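Local atomic coordinates of type III Pentaketide Synthase (PDB entry 3EUO), a protein that probably acts as an acyltransferase of the chalcone/stilbene synthase family, a type III polyketide synthase that builds pentaketide products. Residues 24-29 / 57-63; 48-54 / 198-203. All coordinates share one frame. Residues are numbered along the deposited sequence.

Contact 1: 24-29 / 57-63; sequences ILSKRY and PDHPLVN
In this thiolase-like fold, the last turns of helix 20-29 pack against the loop that links strand 51-53 to helix 70-96. The contact is near the surface; its centre lies about 26 Å from the centre of the chain. Segment 24-29 is helical, with R28 N bonded to I24 O and Y29 N to L25 O. Segment 57-63 is neither a regular helix nor a strand. It is extended at H59 (phi/psi -56/134), and N63 N then bonds back to P60 O. The closest CA pair is L25 and P57, 6.6 Å apart.

L25 is the buried apolar centre. The mt rotamer of L25 sets L25 CG 4.2 Å from P57 CB and L25 CD2 4.2 Å from V62 CG2. V181 and L185 of helix 181-191 also touch L25. I24 adds CG2 at 4.3 Å from P57 CB, while the end of its mm side chain leads away.

The R28 side chain has chi1 and chi2 t and chi3 m, so it is extended before it bends. R28 NH1 donates a weak hydrogen bond to P57 O (3.1 Å, 134°), with that oxygen at the edge of the guanidinium. R28 NH2 forms a salt bridge with D58 OD1 at 3.6 Å. The CA-to-CB bond of D58 points away, but chi1 m brings the carboxylate back.

R182 makes a cation-pi contact with the Y29 ring and hydrogen bonds to V62 O. Chi1 m turns the Y29 ring toward the 57-63 loop, where Y29 CE2 lies 3.8 Å from V62 O.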
loop_
_atom_site.group_PDB
_atom_site.type_symbol
_atom_site.label_atom_id
_atom_site.label_comp_id
_atom_site.label_asym_id
_atom_site.label_seq_id
_atom_site.Cartn_x
_atom_site.Cartn_y
_atom_site.Cartn_z
ATOM N N ILE A 24 -16.261 22.669 21.227
ATOM C CA ILE A 24 -16.066 23.974 20.596
ATOM C C ILE A 24 -16.432 23.952 19.111
ATOM O O ILE A 24 -17.195 24.804 18.632
ATOM C CB ILE A 24 -14.599 24.490 20.763
ATOM C CG1 ILE A 24 -14.217 24.643 22.247
ATOM C CG2 ILE A 24 -14.387 25.782 19.990
ATOM C CD1 ILE A 24 -15.122 25.550 23.048
ATOM N N LEU A 25 -15.901 22.973 18.386
ATOM C CA LEU A 25 -16.113 22.906 16.948
ATOM C C LEU A 25 -17.529 22.509 16.603
ATOM O O LEU A 25 -18.084 22.987 15.622
ATOM C CB LEU A 25 -15.124 21.933 16.296
ATOM C CG LEU A 25 -13.709 22.489 16.168
ATOM C CD1 LEU A 25 -12.734 21.337 15.872
ATOM C CD2 LEU A 25 -13.638 23.586 15.087
ATOM N N SER A 26 -18.111 21.621 17.403
ATOM C CA SER A 26 -19.478 21.189 17.161
ATOM C C SER A 26 -20.406 22.394 17.250
ATOM O O SER A 26 -21.189 22.664 16.330
ATOM C CB SER A 26 -19.909 20.130 18.171
ATOM O OG SER A 26 -21.237 19.718 17.895
ATOM N N LYS A 27 -20.281 23.129 18.352
ATOM C CA LYS A 27 -21.127 24.299 18.611
ATOM C C LYS A 27 -20.931 25.386 17.552
ATOM O O LYS A 27 -21.887 26.053 17.143
ATOM C CB LYS A 27 -20.868 24.865 20.014
ATOM C CG LYS A 27 -21.645 26.158 20.282
ATOM C CD LYS A 27 -21.181 26.888 21.525
ATOM C CE LYS A 27 -22.259 26.894 22.590
ATOM N NZ LYS A 27 -22.124 28.098 23.460
ATOM N N ARG A 28 -19.688 25.563 17.117
ATOM C CA ARG A 28 -19.380 26.541 16.082
ATOM C C ARG A 28 -20.088 26.229 14.762
ATOM O O ARG A 28 -20.552 27.139 14.088
ATOM C CB ARG A 28 -17.868 26.651 15.888
ATOM C CG ARG A 28 -17.422 27.839 15.051
ATOM C CD ARG A 28 -15.901 27.930 15.021
ATOM N NE ARG A 28 -15.358 28.413 16.291
ATOM C CZ ARG A 28 -14.140 28.130 16.747
ATOM N NH1 ARG A 28 -13.322 27.350 16.049
ATOM N NH2 ARG A 28 -13.737 28.621 17.909
ATOM N N TYR A 29 -20.203 24.949 14.404
ATOM C CA TYR A 29 -20.681 24.602 13.058
ATOM C C TYR A 29 -22.020 23.901 12.943
ATOM O O TYR A 29 -22.546 23.774 11.832
ATOM C CB TYR A 29 -19.590 23.861 12.273
ATOM C CG TYR A 29 -18.430 24.781 12.027
ATOM C CD1 TYR A 29 -18.530 25.814 11.093
ATOM C CD2 TYR A 29 -17.262 24.675 12.779
ATOM C CE1 TYR A 29 -17.485 26.689 10.890
ATOM C CE2 TYR A 29 -16.211 25.547 12.583
ATOM C CZ TYR A 29 -16.333 26.555 11.639
ATOM O OH TYR A 29 -15.301 27.434 11.446
ATOM N N PRO A 57 -8.399 23.880 17.950
ATOM C CA PRO A 57 -9.687 24.175 17.308
ATOM C C PRO A 57 -9.763 25.456 16.446
ATOM O O PRO A 57 -10.774 25.675 15.787
ATOM C CB PRO A 57 -10.653 24.257 18.495
ATOM C CG PRO A 57 -10.018 23.399 19.545
ATOM C CD PRO A 57 -8.556 23.712 19.407
ATOM N N ASP A 58 -8.712 26.274 16.435
ATOM C CA ASP A 58 -8.690 27.464 15.573
ATOM C C ASP A 58 -7.928 27.256 14.266
ATOM O O ASP A 58 -7.772 28.198 13.483
ATOM C CB ASP A 58 -8.140 28.686 16.317
ATOM C CG ASP A 58 -9.069 29.168 17.405
ATOM O OD1 ASP A 58 -10.296 29.264 17.155
ATOM O OD2 ASP A 58 -8.572 29.455 18.515
ATOM N N HIS A 59 -7.458 26.032 14.019
ATOM C CA HIS A 59 -6.731 25.752 12.786
ATOM C C HIS A 59 -7.584 26.129 11.572
ATOM O O HIS A 59 -8.772 25.805 11.533
ATOM C CB HIS A 59 -6.321 24.279 12.707
ATOM C CG HIS A 59 -5.243 24.017 11.701
ATOM N ND1 HIS A 59 -5.495 23.926 10.349
ATOM C CD2 HIS A 59 -3.907 23.864 11.847
ATOM C CE1 HIS A 59 -4.361 23.710 9.705
ATOM N NE2 HIS A 59 -3.381 23.672 10.592
ATOM N N PRO A 60 -6.991 26.828 10.584
ATOM C CA PRO A 60 -7.776 27.266 9.422
ATOM C C PRO A 60 -8.454 26.134 8.654
ATOM O O PRO A 60 -9.553 26.327 8.133
ATOM C CB PRO A 60 -6.739 27.954 8.527
ATOM C CG PRO A 60 -5.640 28.335 9.437
ATOM C CD PRO A 60 -5.589 27.280 10.499
ATOM N N LEU A 61 -7.812 24.968 8.585
ATOM C CA LEU A 61 -8.320 23.861 7.768
ATOM C C LEU A 61 -9.708 23.399 8.200
ATOM O O LEU A 61 -10.531 23.019 7.359
ATOM C CB LEU A 61 -7.348 22.674 7.784
ATOM C CG LEU A 61 -7.607 21.538 6.782
ATOM C CD1 LEU A 61 -7.186 21.911 5.362
ATOM C CD2 LEU A 61 -6.879 20.285 7.220
ATOM N N VAL A 62 -9.950 23.423 9.511
ATOM C CA VAL A 62 -11.207 22.935 10.081
ATOM C C VAL A 62 -12.196 24.080 10.337
ATOM O O VAL A 62 -13.258 23.885 10.936
ATOM C CB VAL A 62 -10.989 22.064 11.345
ATOM C CG1 VAL A 62 -10.130 20.835 11.006
ATOM C CG2 VAL A 62 -10.355 22.864 12.495
ATOM N N ASN A 63 -11.840 25.265 9.849
ATOM C CA ASN A 63 -12.667 26.453 10.018
ATOM C C ASN A 63 -13.074 27.113 8.693
ATOM O O ASN A 63 -13.293 28.324 8.620
ATOM C CB ASN A 63 -11.985 27.447 10.963
ATOM C CG ASN A 63 -11.985 26.968 12.411
ATOM O OD1 ASN A 63 -10.959 26.533 12.935
ATOM N ND2 ASN A 63 -13.144 27.032 13.057
#

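Contact 2: 48-54 / 198-203; sequences IDQRSSI and IALFSD
This is a buried, mainly polar contact between strand 51-53 and the chain just before core strand 204-211 of the thiolase-like fold, which includes a weakly bonded helix about 198-200. The two segments advance in the same direction: I48 CA lies 7.6 Å from L200 CA, S52 CA 5.2 Å from S202 CA and S53 CA 5.1 Å from D203 CA. D203 N donates to S52 O (2.9 Å, 160°), with both residues extended.

D203 (chi1 m) accepts from I54 N through OD2 (3.0 Å, 162°). T178 also bonds to OD2, and S177 N to OD1. S202 OG (chi1 p) bonds to S330 and H327, and S52 OG to H327. I48 (mt) sets CD1 3.9 Å from L200 CD2.

R51 (chi1 m, chi2 t, chi3 m) lays its guanidinium beside the carbonyls of I198 to F201. R51 NH1 donates to F201 O (3.0 Å, 147°). A water donates to I198 O at 3.0 Å and accepts a weak bond from R51 NE, also 3.0 Å.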
loop_
_atom_site.group_PDB
_atom_site.type_symbol
_atom_site.label_atom_id
_atom_site.label_comp_id
_atom_site.label_asym_id
_atom_site.label_seq_id
_atom_site.Cartn_x
_atom_site.Cartn_y
_atom_site.Cartn_z
ATOM N N ILE A 48 -10.231 8.955 27.687
ATOM C CA ILE A 48 -9.137 9.691 27.046
ATOM C C ILE A 48 -9.082 11.088 27.624
ATOM O O ILE A 48 -10.027 11.869 27.489
ATOM C CB ILE A 48 -9.294 9.783 25.507
ATOM C CG1 ILE A 48 -9.383 8.386 24.882
ATOM C CG2 ILE A 48 -8.124 10.569 24.901
ATOM C CD1 ILE A 48 -9.754 8.374 23.385
ATOM N N ASP A 49 -7.968 11.397 28.272
ATOM C CA ASP A 49 -7.755 12.709 28.854
ATOM C C ASP A 49 -7.445 13.763 27.780
ATOM O O ASP A 49 -7.985 14.874 27.805
ATOM C CB ASP A 49 -6.611 12.630 29.875
ATOM C CG ASP A 49 -6.503 13.871 30.735
ATOM O OD1 ASP A 49 -7.546 14.333 31.257
ATOM O OD2 ASP A 49 -5.368 14.372 30.901
ATOM N N GLN A 50 -6.560 13.412 26.852
ATOM C CA GLN A 50 -6.104 14.323 25.804
ATOM C C GLN A 50 -5.793 13.566 24.528
ATOM O O GLN A 50 -5.297 12.445 24.580
ATOM C CB GLN A 50 -4.846 15.068 26.245
ATOM C CG GLN A 50 -5.091 16.131 27.303
ATOM C CD GLN A 50 -3.939 17.091 27.426
ATOM O OE1 GLN A 50 -2.783 16.684 27.591
ATOM N NE2 GLN A 50 -4.241 18.383 27.350
ATOM N N ARG A 51 -6.093 14.192 23.391
ATOM C CA ARG A 51 -5.743 13.640 22.082
ATOM C C ARG A 51 -4.697 14.528 21.416
ATOM O O ARG A 51 -4.809 15.752 21.417
ATOM C CB ARG A 51 -6.967 13.524 21.174
ATOM C CG ARG A 51 -8.027 12.522 21.612
ATOM C CD ARG A 51 -9.251 12.563 20.679
ATOM N NE ARG A 51 -9.848 13.898 20.619
ATOM C CZ ARG A 51 -9.747 14.739 19.589
ATOM N NH1 ARG A 51 -9.075 14.397 18.487
ATOM N NH2 ARG A 51 -10.318 15.937 19.661
ATOM N N SER A 52 -3.677 13.902 20.848
ATOM C CA SER A 52 -2.619 14.620 20.152
ATOM C C SER A 52 -3.120 15.081 18.788
ATOM O O SER A 52 -3.794 14.325 18.095
ATOM C CB SER A 52 -1.404 13.713 19.994
ATOM O OG SER A 52 -0.773 13.517 21.259
ATOM N N SER A 53 -2.792 16.318 18.420
ATOM C CA SER A 53 -3.268 16.906 17.161
ATOM C C SER A 53 -2.267 17.856 16.519
ATOM O O SER A 53 -1.523 18.566 17.210
ATOM C CB SER A 53 -4.592 17.638 17.388
ATOM O OG SER A 53 -5.090 18.207 16.192
ATOM N N ILE A 54 -2.267 17.870 15.189
ATOM C CA ILE A 54 -1.474 18.830 14.417
ATOM C C ILE A 54 -1.924 20.276 14.641
ATOM O O ILE A 54 -1.185 21.213 14.336
ATOM C CB ILE A 54 -1.489 18.522 12.898
ATOM C CG1 ILE A 54 -2.919 18.543 12.338
ATOM C CG2 ILE A 54 -0.786 17.208 12.607
ATOM C CD1 ILE A 54 -3.339 19.888 11.749
ATOM N N ILE A 198 -14.613 10.916 16.307
ATOM C CA ILE A 198 -14.047 12.188 16.777
ATOM C C ILE A 198 -13.757 12.227 18.281
ATOM O O ILE A 198 -13.038 13.109 18.747
ATOM C CB ILE A 198 -14.892 13.427 16.356
ATOM C CG1 ILE A 198 -16.332 13.325 16.876
ATOM C CG2 ILE A 198 -14.819 13.597 14.853
ATOM C CD1 ILE A 198 -17.124 14.649 16.793
ATOM N N ALA A 199 -14.305 11.268 19.023
ATOM C CA ALA A 199 -14.003 11.106 20.452
ATOM C C ALA A 199 -12.700 10.332 20.684
ATOM O O ALA A 199 -12.133 10.350 21.788
ATOM C CB ALA A 199 -15.154 10.386 21.146
ATOM N N LEU A 200 -12.232 9.643 19.647
ATOM C CA LEU A 200 -11.174 8.654 19.822
ATOM C C LEU A 200 -9.866 9.004 19.133
ATOM O O LEU A 200 -8.793 8.866 19.725
ATOM C CB LEU A 200 -11.642 7.287 19.328
ATOM C CG LEU A 200 -12.840 6.608 19.991
ATOM C CD1 LEU A 200 -13.091 5.304 19.256
ATOM C CD2 LEU A 200 -12.544 6.358 21.466
ATOM N N PHE A 201 -9.949 9.434 17.881
ATOM C CA PHE A 201 -8.754 9.444 17.032
ATOM C C PHE A 201 -7.855 10.669 17.152
ATOM O O PHE A 201 -8.322 11.797 17.313
ATOM C CB PHE A 201 -9.126 9.165 15.572
ATOM C CG PHE A 201 -9.486 7.734 15.320
ATOM C CD1 PHE A 201 -8.488 6.769 15.188
ATOM C CD2 PHE A 201 -10.822 7.345 15.230
ATOM C CE1 PHE A 201 -8.817 5.428 14.954
ATOM C CE2 PHE A 201 -11.165 6.005 15.000
ATOM C CZ PHE A 201 -10.161 5.049 14.863
ATOM N N SER A 202 -6.554 10.404 17.062
ATOM C CA SER A 202 -5.514 11.410 17.217
ATOM C C SER A 202 -4.412 11.250 16.158
ATOM O O SER A 202 -4.454 10.323 15.329
ATOM C CB SER A 202 -4.918 11.312 18.628
ATOM O OG SER A 202 -4.350 10.025 18.853
ATOM N N ASP A 203 -3.421 12.141 16.215
ATOM C CA ASP A 203 -2.361 12.248 15.212
ATOM C C ASP A 203 -1.019 11.850 15.823
ATOM O O ASP A 203 -0.729 12.197 16.971
ATOM C CB ASP A 203 -2.251 13.685 14.677
ATOM C CG ASP A 203 -3.579 14.238 14.182
ATOM O OD1 ASP A 203 -4.481 13.441 13.848
ATOM O OD2 ASP A 203 -3.718 15.479 14.129
HETATM O O HOH W 1 -12.653 14.385 21.456
#

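How the contacts relate
From the N terminus, the chain runs through strands 4-11 and 15-17 to helix 20-29. It then passes helix 34-42 and strand 51-53. Contact 1 closes this short loop when 57-63 returns to 24-29. Contact 2 opens at 48-54, inside that loop, and closes far later at 198-203. The two loops therefore cross. The contact centres lie about 15 Å apart, on the same side of the chain's centre; the contacts touch where H59 NE2 is 4.0 Å from I54 CD1. Contact 1 fastens the outer helix to the loop before helix 70-96. Contact 2 joins strand 51-53 to the lead-in of central-sheet strand 204-211. Helix 181-191 borders both, since V181 and L185 meet L25 and I198.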